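Local coordinates for protein intracellular protease/amidase (PDB 4K2H) that is of uncertain function but belongs to the DJ-1/PfpI family, binds zinc and may act as a peptidase, at residues A[107-112]-A[122-127]. The protein carries 1 engineered substitution. Sequence-based numbering, arbitrary orientation.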
loop_
_atom_site.group_PDB
_atom_site.type_symbol
_atom_site.label_atom_id
_atom_site.label_comp_id
_atom_site.label_asym_id
_atom_site.label_seq_id
_atom_site.Cartn_x
_atom_site.Cartn_y
_atom_site.Cartn_z
ATOM N N SER A 107 -0.243 7.393 -13.634
ATOM C CA SER A 107 -0.545 8.575 -14.449
ATOM C C SER A 107 0.531 9.676 -14.436
ATOM O O SER A 107 0.529 10.527 -15.320
ATOM C CB SER A 107 -1.926 9.168 -14.094
ATOM O OG SER A 107 -1.905 9.875 -12.866
ATOM N N ALA A 108 1.450 9.649 -13.465
ATOM C CA ALA A 108 2.279 10.810 -13.116
ATOM C C ALA A 108 3.322 11.200 -14.170
ATOM O O ALA A 108 3.642 12.376 -14.313
ATOM C CB ALA A 108 2.971 10.579 -11.782
ATOM N N ALA A 109 3.837 10.227 -14.915
ATOM C CA ALA A 109 4.760 10.566 -16.005
ATOM C C ALA A 109 4.061 11.378 -17.110
ATOM O O ALA A 109 4.621 12.346 -17.639
ATOM C CB ALA A 109 5.406 9.315 -16.577
ATOM N N ALA A 110 2.846 11.000 -17.469
ATOM C CA ALA A 110 2.131 11.741 -18.495
ATOM C C ALA A 110 1.657 13.089 -17.941
ATOM O O ALA A 110 1.928 14.144 -18.524
ATOM C CB ALA A 110 0.953 10.928 -18.993
ATOM N N ARG A 111 0.973 13.041 -16.798
ATOM C CA ARG A 111 0.285 14.218 -16.233
ATOM C C ARG A 111 1.181 15.236 -15.597
ATOM O O ARG A 111 0.815 16.399 -15.566
ATOM C CB ARG A 111 -0.741 13.822 -15.172
ATOM C CG ARG A 111 -1.876 12.969 -15.675
ATOM C CD ARG A 111 -2.885 13.762 -16.478
ATOM N NE ARG A 111 -4.085 12.956 -16.660
ATOM C CZ ARG A 111 -4.988 12.713 -15.709
ATOM N NH1 ARG A 111 -4.880 13.243 -14.481
ATOM N NH2 ARG A 111 -6.028 11.936 -15.994
ATOM N N VAL A 112 2.319 14.832 -15.050
ATOM C CA VAL A 112 3.172 15.788 -14.375
ATOM C C VAL A 112 4.356 16.168 -15.267
ATOM O O VAL A 112 4.621 17.354 -15.493
ATOM C CB VAL A 112 3.655 15.281 -12.983
ATOM C CG1 VAL A 112 4.378 16.387 -12.244
ATOM C CG2 VAL A 112 2.495 14.793 -12.124
ATOM N N ARG A 122 12.854 11.387 -23.031
ATOM C CA ARG A 122 13.229 10.119 -22.405
ATOM C C ARG A 122 12.185 9.038 -22.550
ATOM O O ARG A 122 11.001 9.320 -22.784
ATOM C CB ARG A 122 13.603 10.304 -20.946
ATOM C CG ARG A 122 14.980 10.935 -20.751
ATOM C CD ARG A 122 15.175 11.332 -19.299
ATOM N NE ARG A 122 14.183 12.346 -18.893
ATOM C CZ ARG A 122 14.248 13.050 -17.771
ATOM N NH1 ARG A 122 15.259 12.893 -16.931
ATOM N NH2 ARG A 122 13.316 13.948 -17.501
ATOM N N ARG A 123 12.650 7.790 -22.450
ATOM C CA ARG A 123 11.763 6.633 -22.413
ATOM C C ARG A 123 11.070 6.560 -21.051
ATOM O O ARG A 123 11.695 6.790 -20.029
ATOM C CB ARG A 123 12.534 5.343 -22.689
ATOM C CG ARG A 123 13.014 5.234 -24.141
ATOM C CD ARG A 123 13.859 3.990 -24.345
ATOM N NE ARG A 123 15.108 4.114 -23.596
ATOM C CZ ARG A 123 15.423 3.441 -22.489
ATOM N NH1 ARG A 123 16.600 3.674 -21.901
ATOM N NH2 ARG A 123 14.591 2.540 -21.959
ATOM N N TYR A 124 9.777 6.230 -21.061
ATOM C CA TYR A 124 8.956 6.246 -19.858
ATOM C C TYR A 124 7.739 5.364 -20.105
ATOM O O TYR A 124 7.421 5.026 -21.252
ATOM C CB TYR A 124 8.508 7.688 -19.533
ATOM C CG TYR A 124 7.403 8.154 -20.443
ATOM C CD1 TYR A 124 6.073 8.031 -20.046
ATOM C CD2 TYR A 124 7.676 8.628 -21.745
ATOM C CE1 TYR A 124 5.033 8.390 -20.875
ATOM C CE2 TYR A 124 6.640 9.006 -22.592
ATOM C CZ TYR A 124 5.310 8.884 -22.142
ATOM O OH TYR A 124 4.229 9.249 -22.923
ATOM N N VAL A 125 7.076 4.991 -19.015
ATOM C CA VAL A 125 5.789 4.324 -19.053
ATOM C C VAL A 125 4.824 5.080 -18.153
ATOM O O VAL A 125 5.222 5.814 -17.259
ATOM C CB VAL A 125 5.886 2.849 -18.614
ATOM C CG1 VAL A 125 6.213 2.704 -17.133
ATOM C CG2 VAL A 125 4.612 2.087 -18.951
ATOM N N CYS A 126 3.549 4.898 -18.416
ATOM C CA CYS A 126 2.522 5.470 -17.605
ATOM C C CYS A 126 1.322 4.540 -17.744
ATOM O O CYS A 126 1.381 3.547 -18.487
ATOM C CB CYS A 126 2.205 6.878 -18.109
ATOM S SG CYS A 126 1.523 6.890 -19.774
ATOM N N SER A 127 0.255 4.834 -17.019
ATOM C CA SER A 127 -0.953 3.994 -17.053
ATOM C C SER A 127 -1.776 4.282 -18.307
ATOM O O SER A 127 -1.587 5.315 -18.945
ATOM C CB SER A 127 -1.810 4.245 -15.817
ATOM O OG SER A 127 -1.967 5.643 -15.639
HETATM O O HOH W 1 4.171 7.104 -14.640
#
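Ser107 meets Ser127 where the two backbones come nearest: Ser127 OG lies 3.2 Å from Ser107 N, at a poor angle for a hydrogen bond, and 3.8 Å from Ser107 CB. The hydroxyl of Ser107 itself is hydrogen-bonded to Ser79. Two residues on, Ala109 points its methyl toward segment 122-127, with CB 3.6 Å from the carbonyl O of Val125 and 3.8 Å from Tyr124 CD1, an oblique approach to the ring. Its backbone is joined to the same carbonyl through a single bridging water: Ala109 N donates to it, and it donates to Val125 O, 3.1 Å from the water oxygen. Ala110 closes the contact, its CB 4.2 Å from Cys126 SG; chi1 64° sets that sulfur between the backbone N and carbonyl carbon of Cys126, on the side where Ala110 meets it. Small side chains thus let the first turn of helix 108-114 lie close to segment 122-127. In the DJ-1/PfpI fold this helix follows strand 101-104 and the turn where relatives place their nucleophilic cysteine, here replaced by an engineered alanine just ahead of Ser107. Val112 packs on helix 76-83, while Tyr124 lies in short strand 123-124, paired in parallel with 138-139.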